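Local structure of formate dehydrogenase (6TTB) at residues I191-G195 with F233-V237; I245-L249 with R276-V280. The protein probably catalyses the NAD-dependent oxidation of formate to carbon dioxide, holding its NAD cofactor in a Rossmann-type domain. Residues are numbered along the deposited sequence.

Contact 1 of 2, residues I191-G195 with F233-V237; sequences IGIFG and FDELV. With NAD (nicotinamide-adenine-dinucleotide), chain C.
Leu-236 lies over the backbone of Gly-192, its CD1 atom 3.7 Å from Gly-192 CA and 3.9 Å from Ile-193 N. Residues 191-194 are the end of extended strand 190-194. Residues 233-237 open helix 233-239, where Val-237 N donates a hydrogen bond to Phe-233 O at 2.9 Å. The helix runs roughly against the strand: the short axes make an angle of 137° and approach to 9.0 Å. Gly-192 and Leu-236 have the nearest CA atoms, 5.6 Å apart. A side chain at Gly-192 would point toward the helix, and its CB would fall 2.8 Å from Leu-236 CG, so glycine lets the helix sit this close. Ile-193 points away from the helix. Phe-194 CB lies 4.0 Å from Leu-236 CD2. The phenyl rings of Phe-194 and Phe-233, both with chi1 t, meet obliquely: CE1 of Phe-194 is 3.4 Å from CE1 of Phe-233, the centroids are 5.4 Å apart and the planes differ by 57°. One face of the Phe-194 ring also meets the NAD adenine, with Phe-194 CZ 3.1 Å from NAD N1A. Gly-195 has positive phi (103°); a CB here would press against the carbonyl O of Phe-194. This glycine opens a sequence that fits the GxGxxG pattern of Rossmann folds, and helix 233-239 leads into the neighbouring parallel strand 242-245. Tyr-217 and Leu-256 touch both phenylalanines. The contact is essentially apolar and rests on van der Waals packing, with no hydrogen bond between the two segments, and the same packing reaches the adenine through Phe-194.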
loop_
_atom_site.group_PDB
_atom_site.type_symbol
_atom_site.label_atom_id
_atom_site.label_comp_id
_atom_site.label_asym_id
_atom_site.label_seq_id
_atom_site.Cartn_x
_atom_site.Cartn_y
_atom_site.Cartn_z
ATOM N N ILE A 191 -4.106 -14.757 3.212
ATOM C CA ILE A 191 -5.029 -13.832 2.566
ATOM C C ILE A 191 -6.171 -14.588 1.906
ATOM O O ILE A 191 -5.945 -15.473 1.080
ATOM C CB ILE A 191 -4.342 -12.870 1.551
ATOM C CG1 ILE A 191 -3.131 -12.128 2.131
ATOM C CG2 ILE A 191 -5.350 -11.884 1.059
ATOM C CD1 ILE A 191 -3.300 -11.749 3.584
ATOM N N GLY A 192 -7.400 -14.128 2.180
ATOM C CA GLY A 192 -8.589 -14.730 1.618
ATOM C C GLY A 192 -9.111 -13.865 0.497
ATOM O O GLY A 192 -9.260 -12.647 0.675
ATOM N N ILE A 193 -9.258 -14.479 -0.692
ATOM C CA ILE A 193 -9.770 -13.771 -1.859
ATOM C C ILE A 193 -11.212 -14.192 -2.042
ATOM O O ILE A 193 -11.475 -15.316 -2.435
ATOM C CB ILE A 193 -8.890 -14.023 -3.144
ATOM C CG1 ILE A 193 -7.471 -13.428 -3.034
ATOM C CG2 ILE A 193 -9.574 -13.555 -4.412
ATOM C CD1 ILE A 193 -6.400 -14.485 -3.117
ATOM N N PHE A 194 -12.135 -13.287 -1.704
ATOM C CA PHE A 194 -13.539 -13.536 -1.913
ATOM C C PHE A 194 -13.898 -13.195 -3.347
ATOM O O PHE A 194 -14.048 -12.040 -3.684
ATOM C CB PHE A 194 -14.333 -12.651 -0.997
ATOM C CG PHE A 194 -15.815 -12.834 -1.117
ATOM C CD1 PHE A 194 -16.433 -14.008 -0.655
ATOM C CD2 PHE A 194 -16.608 -11.823 -1.654
ATOM C CE1 PHE A 194 -17.808 -14.164 -0.766
ATOM C CE2 PHE A 194 -17.987 -11.940 -1.696
ATOM C CZ PHE A 194 -18.581 -13.130 -1.310
ATOM N N GLY A 195 -14.016 -14.224 -4.205
ATOM C CA GLY A 195 -14.422 -14.022 -5.585
ATOM C C GLY A 195 -13.236 -14.112 -6.506
ATOM O O GLY A 195 -12.402 -13.210 -6.574
ATOM N N PHE A 233 -16.689 -20.245 2.442
ATOM C CA PHE A 233 -16.895 -18.885 2.875
ATOM C C PHE A 233 -16.766 -18.830 4.384
ATOM O O PHE A 233 -15.974 -18.065 4.938
ATOM C CB PHE A 233 -18.284 -18.447 2.476
ATOM C CG PHE A 233 -18.565 -17.032 2.862
ATOM C CD1 PHE A 233 -17.948 -15.970 2.195
ATOM C CD2 PHE A 233 -19.454 -16.751 3.871
ATOM C CE1 PHE A 233 -18.179 -14.666 2.567
ATOM C CE2 PHE A 233 -19.770 -15.426 4.163
ATOM C CZ PHE A 233 -19.100 -14.388 3.544
ATOM N N ASP A 234 -17.501 -19.701 5.054
ATOM C CA ASP A 234 -17.362 -19.740 6.489
ATOM C C ASP A 234 -15.879 -19.564 6.763
ATOM O O ASP A 234 -15.460 -18.741 7.570
ATOM C CB ASP A 234 -17.924 -21.049 7.068
ATOM N N GLU A 235 -15.092 -20.376 6.070
ATOM C CA GLU A 235 -13.737 -20.630 6.465
ATOM C C GLU A 235 -12.908 -19.406 6.061
ATOM O O GLU A 235 -12.128 -18.891 6.849
ATOM C CB GLU A 235 -13.311 -21.908 5.761
ATOM C CG GLU A 235 -11.830 -22.220 5.864
ATOM C CD GLU A 235 -11.364 -22.481 7.274
ATOM O OE1 GLU A 235 -12.212 -22.292 8.207
ATOM O OE2 GLU A 235 -10.137 -22.830 7.457
ATOM N N LEU A 236 -13.142 -18.904 4.841
ATOM C CA LEU A 236 -12.443 -17.708 4.434
ATOM C C LEU A 236 -12.594 -16.655 5.526
ATOM O O LEU A 236 -11.617 -16.038 5.926
ATOM C CB LEU A 236 -13.037 -17.191 3.135
ATOM C CG LEU A 236 -12.148 -16.249 2.357
ATOM C CD1 LEU A 236 -11.444 -17.037 1.258
ATOM C CD2 LEU A 236 -12.982 -15.168 1.739
ATOM N N VAL A 237 -13.823 -16.470 5.991
ATOM C CA VAL A 237 -14.139 -15.382 6.907
ATOM C C VAL A 237 -13.351 -15.563 8.177
ATOM O O VAL A 237 -12.886 -14.575 8.759
ATOM C CB VAL A 237 -15.636 -15.321 7.244
ATOM C CG1 VAL A 237 -15.918 -14.541 8.517
ATOM C CG2 VAL A 237 -16.441 -14.835 6.093
HETATM P PA NAD C . -15.406 -11.637 -12.438
HETATM O O1A NAD C . -16.757 -11.991 -12.961
HETATM O O2A NAD C . -14.137 -12.071 -13.148
HETATM O O5B NAD C . -15.311 -11.978 -10.866
HETATM C C5B NAD C . -16.486 -12.275 -10.084
HETATM C C4B NAD C . -16.389 -13.709 -9.626
HETATM O O4B NAD C . -16.997 -13.784 -8.323
HETATM C C3B NAD C . -17.104 -14.745 -10.527
HETATM O O3B NAD C . -16.253 -15.597 -11.294
HETATM C C2B NAD C . -17.998 -15.556 -9.581
HETATM O O2B NAD C . -17.777 -16.948 -9.661
HETATM C C1B NAD C . -17.721 -14.979 -8.185
HETATM N N9A NAD C . -18.944 -14.748 -7.408
HETATM C C8A NAD C . -20.246 -14.752 -7.892
HETATM N N7A NAD C . -21.154 -14.682 -6.946
HETATM C C5A NAD C . -20.428 -14.735 -5.757
HETATM C C6A NAD C . -20.808 -14.762 -4.384
HETATM N N6A NAD C . -22.056 -14.816 -3.952
HETATM N N1A NAD C . -19.818 -14.899 -3.467
HETATM C C2A NAD C . -18.545 -14.897 -3.894
HETATM N N3A NAD C . -18.069 -14.833 -5.141
HETATM C C4A NAD C . -19.059 -14.762 -6.037
HETATM O O3 NAD C . -15.353 -10.086 -12.323
HETATM P PN NAD C . -14.027 -9.296 -12.085
HETATM O O1N NAD C . -13.603 -8.779 -13.435
HETATM O O2N NAD C . -13.072 -10.146 -11.298
HETATM O O5D NAD C . -14.583 -8.087 -11.162
HETATM C C5D NAD C . -14.519 -8.213 -9.708
HETATM C C4D NAD C . -15.372 -7.134 -9.138
HETATM O O4D NAD C . -14.577 -5.924 -9.080
HETATM C C3D NAD C . -16.616 -6.835 -10.010
HETATM O O3D NAD C . -17.830 -7.214 -9.381
HETATM C C2D NAD C . -16.515 -5.341 -10.331
HETATM O O2D NAD C . -17.681 -4.571 -10.069
HETATM C C1D NAD C . -15.365 -4.826 -9.485
HETATM N N1N NAD C . -14.550 -3.904 -10.291
HETATM C C2N NAD C . -14.303 -2.581 -9.811
HETATM C C3N NAD C . -13.521 -1.678 -10.566
HETATM C C7N NAD C . -13.007 -0.383 -9.935
HETATM O O7N NAD C . -12.754 0.571 -10.669
HETATM N N7N NAD C . -12.823 -0.331 -8.601
HETATM C C4N NAD C . -13.192 -2.049 -11.923
HETATM C C5N NAD C . -13.475 -3.350 -12.391
HETATM C C6N NAD C . -14.181 -4.251 -11.568
#

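Contact 2 of 2, residues I245-L249 with R276-V280. With NAD (nicotinamide-adenine-dinucleotide), chain C.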
loop_
_atom_site.group_PDB
_atom_site.type_symbol
_atom_site.label_atom_id
_atom_site.label_comp_id
_atom_site.label_asym_id
_atom_site.label_seq_id
_atom_site.Cartn_x
_atom_site.Cartn_y
_atom_site.Cartn_z
ATOM N N ILE A 245 -12.004 -8.330 -1.613
ATOM C CA ILE A 245 -13.285 -8.643 -2.251
ATOM C C ILE A 245 -13.160 -8.429 -3.739
ATOM O O ILE A 245 -12.797 -7.329 -4.183
ATOM C CB ILE A 245 -14.357 -7.696 -1.713
ATOM C CG1 ILE A 245 -14.325 -7.614 -0.182
ATOM C CG2 ILE A 245 -15.708 -7.990 -2.298
ATOM C CD1 ILE A 245 -15.277 -8.459 0.567
ATOM N N HIS A 246 -13.523 -9.438 -4.501
ATOM C CA HIS A 246 -13.508 -9.324 -5.960
ATOM C C HIS A 246 -14.743 -9.968 -6.525
ATOM O O HIS A 246 -14.661 -10.680 -7.516
ATOM C CB HIS A 246 -12.173 -9.858 -6.585
ATOM C CG HIS A 246 -11.000 -9.142 -6.000
ATOM N ND1 HIS A 246 -10.743 -7.819 -6.308
ATOM C CD2 HIS A 246 -10.234 -9.438 -4.897
ATOM C CE1 HIS A 246 -9.734 -7.406 -5.576
ATOM N NE2 HIS A 246 -9.413 -8.390 -4.684
ATOM N N ALA A 247 -15.863 -9.750 -5.831
ATOM C CA ALA A 247 -17.140 -10.351 -6.171
ATOM C C ALA A 247 -18.058 -9.269 -6.746
ATOM O O ALA A 247 -17.955 -8.093 -6.371
ATOM C CB ALA A 247 -17.735 -10.962 -4.923
ATOM N N PRO A 248 -19.000 -9.612 -7.663
ATOM C CA PRO A 248 -19.910 -8.606 -8.241
ATOM C C PRO A 248 -20.943 -8.243 -7.184
ATOM O O PRO A 248 -20.945 -8.814 -6.101
ATOM C CB PRO A 248 -20.525 -9.302 -9.480
ATOM C CG PRO A 248 -19.632 -10.512 -9.707
ATOM C CD PRO A 248 -19.158 -10.922 -8.304
ATOM N N LEU A 249 -21.736 -7.216 -7.447
ATOM C CA LEU A 249 -22.837 -6.916 -6.545
ATOM C C LEU A 249 -24.079 -7.608 -7.078
ATOM O O LEU A 249 -24.711 -7.082 -8.013
ATOM C CB LEU A 249 -23.048 -5.413 -6.551
ATOM C CG LEU A 249 -24.214 -4.916 -5.705
ATOM C CD1 LEU A 249 -24.102 -5.345 -4.207
ATOM C CD2 LEU A 249 -24.338 -3.407 -5.846
ATOM N N ARG A 276 -17.506 -3.534 -4.871
ATOM C CA ARG A 276 -18.521 -2.476 -4.804
ATOM C C ARG A 276 -18.889 -2.138 -3.358
ATOM O O ARG A 276 -19.083 -3.021 -2.550
ATOM C CB ARG A 276 -19.766 -2.687 -5.704
ATOM C CG ARG A 276 -19.576 -3.574 -6.924
ATOM C CD ARG A 276 -20.032 -2.947 -8.226
ATOM N NE ARG A 276 -20.013 -3.961 -9.305
ATOM C CZ ARG A 276 -21.086 -4.425 -9.954
ATOM N NH1 ARG A 276 -22.289 -3.973 -9.650
ATOM N NH2 ARG A 276 -20.956 -5.378 -10.869
ATOM N N GLY A 277 -19.084 -0.834 -3.096
ATOM C CA GLY A 277 -19.422 -0.308 -1.784
ATOM C C GLY A 277 -20.425 -1.163 -1.017
ATOM O O GLY A 277 -20.206 -1.440 0.175
ATOM N N LYS A 278 -21.567 -1.515 -1.676
ATOM C CA LYS A 278 -22.760 -2.010 -0.955
ATOM C C LYS A 278 -22.524 -3.408 -0.404
ATOM O O LYS A 278 -23.331 -3.890 0.384
ATOM C CB LYS A 278 -23.981 -2.137 -1.879
ATOM C CG LYS A 278 -25.305 -1.563 -1.373
ATOM C CD LYS A 278 -26.506 -2.364 -1.924
ATOM C CE LYS A 278 -27.876 -1.720 -1.753
ATOM N NZ LYS A 278 -28.235 -1.582 -0.324
ATOM N N ILE A 279 -21.488 -4.106 -0.864
ATOM C CA ILE A 279 -21.258 -5.446 -0.307
ATOM C C ILE A 279 -20.974 -5.317 1.183
ATOM O O ILE A 279 -21.165 -6.297 1.972
ATOM C CB ILE A 279 -20.101 -6.192 -0.972
ATOM C CG1 ILE A 279 -20.443 -6.584 -2.395
ATOM C CG2 ILE A 279 -19.677 -7.412 -0.118
ATOM C CD1 ILE A 279 -19.248 -6.820 -3.247
ATOM N N VAL A 280 -20.483 -4.113 1.554
ATOM C CA VAL A 280 -20.042 -3.962 2.897
ATOM C C VAL A 280 -20.919 -2.953 3.590
ATOM O O VAL A 280 -20.987 -1.800 3.196
ATOM C CB VAL A 280 -18.550 -3.636 3.003
ATOM C CG1 VAL A 280 -18.200 -3.286 4.456
ATOM C CG2 VAL A 280 -17.714 -4.816 2.519
HETATM P PA NAD C . -15.406 -11.637 -12.438
HETATM O O1A NAD C . -16.757 -11.991 -12.961
HETATM O O2A NAD C . -14.137 -12.071 -13.148
HETATM O O5B NAD C . -15.311 -11.978 -10.866
HETATM C C5B NAD C . -16.486 -12.275 -10.084
HETATM C C4B NAD C . -16.389 -13.709 -9.626
HETATM O O4B NAD C . -16.997 -13.784 -8.323
HETATM C C3B NAD C . -17.104 -14.745 -10.527
HETATM O O3B NAD C . -16.253 -15.597 -11.294
HETATM C C2B NAD C . -17.998 -15.556 -9.581
HETATM O O2B NAD C . -17.777 -16.948 -9.661
HETATM C C1B NAD C . -17.721 -14.979 -8.185
HETATM N N9A NAD C . -18.944 -14.748 -7.408
HETATM C C8A NAD C . -20.246 -14.752 -7.892
HETATM N N7A NAD C . -21.154 -14.682 -6.946
HETATM C C5A NAD C . -20.428 -14.735 -5.757
HETATM C C6A NAD C . -20.808 -14.762 -4.384
HETATM N N6A NAD C . -22.056 -14.816 -3.952
HETATM N N1A NAD C . -19.818 -14.899 -3.467
HETATM C C2A NAD C . -18.545 -14.897 -3.894
HETATM N N3A NAD C . -18.069 -14.833 -5.141
HETATM C C4A NAD C . -19.059 -14.762 -6.037
HETATM O O3 NAD C . -15.353 -10.086 -12.323
HETATM P PN NAD C . -14.027 -9.296 -12.085
HETATM O O1N NAD C . -13.603 -8.779 -13.435
HETATM O O2N NAD C . -13.072 -10.146 -11.298
HETATM O O5D NAD C . -14.583 -8.087 -11.162
HETATM C C5D NAD C . -14.519 -8.213 -9.708
HETATM C C4D NAD C . -15.372 -7.134 -9.138
HETATM O O4D NAD C . -14.577 -5.924 -9.080
HETATM C C3D NAD C . -16.616 -6.835 -10.010
HETATM O O3D NAD C . -17.830 -7.214 -9.381
HETATM C C2D NAD C . -16.515 -5.341 -10.331
HETATM O O2D NAD C . -17.681 -4.571 -10.069
HETATM C C1D NAD C . -15.365 -4.826 -9.485
HETATM N N1N NAD C . -14.550 -3.904 -10.291
HETATM C C2N NAD C . -14.303 -2.581 -9.811
HETATM C C3N NAD C . -13.521 -1.678 -10.566
HETATM C C7N NAD C . -13.007 -0.383 -9.935
HETATM O O7N NAD C . -12.754 0.571 -10.669
HETATM N N7N NAD C . -12.823 -0.331 -8.601
HETATM C C4N NAD C . -13.192 -2.049 -11.923
HETATM C C5N NAD C . -13.475 -3.350 -12.391
HETATM C C6N NAD C . -14.181 -4.251 -11.568
#
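Neither segment is regular over its full length. Residues 245-249 leave the end of strand 242-245 in a largely extended loop, with His-246 the exception (psi 40°). Residues 276-280 follow strand 269-273 and hold a 3-10 turn at 277-279. Ile-279 N donates a hydrogen bond to Arg-276 O at 3.1 Å and Val-280 N one to Gly-277 O at 3.0 Å. Leu-249 and Arg-276 have the closest CA atoms, 6.4 Å apart. No hydrogen bond crosses between the segments. Ile-279 points toward residues 245-249. Its CD1 is 3.8 Å from Ile-245 CG2 and 3.6 Å from Ala-247 O. Leu-249 packs further along, with CD1 4.0 Å from Lys-278 CB and 4.3 Å from Ile-279 CG1. Arg-276 also packs on Leu-249: Leu-249 CB lies 3.5 Å from Arg-276 NH1, and the Leu-249 amide nitrogen sits over one face of the guanidinium. The edge of that group serves the cofactor. Arg-276 NE donates a hydrogen bond of 2.5 Å to NAD O2D, and the guanidinium has a second partner, with NH1 in a salt bridge to Asp-122. NAD O3D gives a weak hydrogen bond of 3.1 Å to Ala-247 O, although the place of O3D is less sure. His-246 points away from residues 276-280, and its O comes within 3.3 Å of NAD C5D. Both loops therefore border the nicotinamide ribose. They follow adjacent strands of the parallel sheet at the ends where the cofactor lies. This placement is typical of the Rossmann NAD-binding domain of the D-2-hydroxyacid dehydrogenase family.

Contact 1 is the more buried of the two and packs a helix on a strand. Contact 2 is partly buried and joins the end of strand 242-245 and the loop after it to the loop that follows strand 269-273. Their centres are 13 Å apart, and they meet directly. Phe-194 O and His-246 N, 2.8 Å apart, probably form a hydrogen bond between neighbouring strand ends, and Phe-194 CE2 packs 3.4 Å from Ala-247 CB. The chemistry follows the place. Between its segments contact 1 is essentially apolar packing, and it meets NAD at the adenine. Contact 2 mixes apolar packing with a charged group and hydrogen-bonds to the nicotinamide ribose.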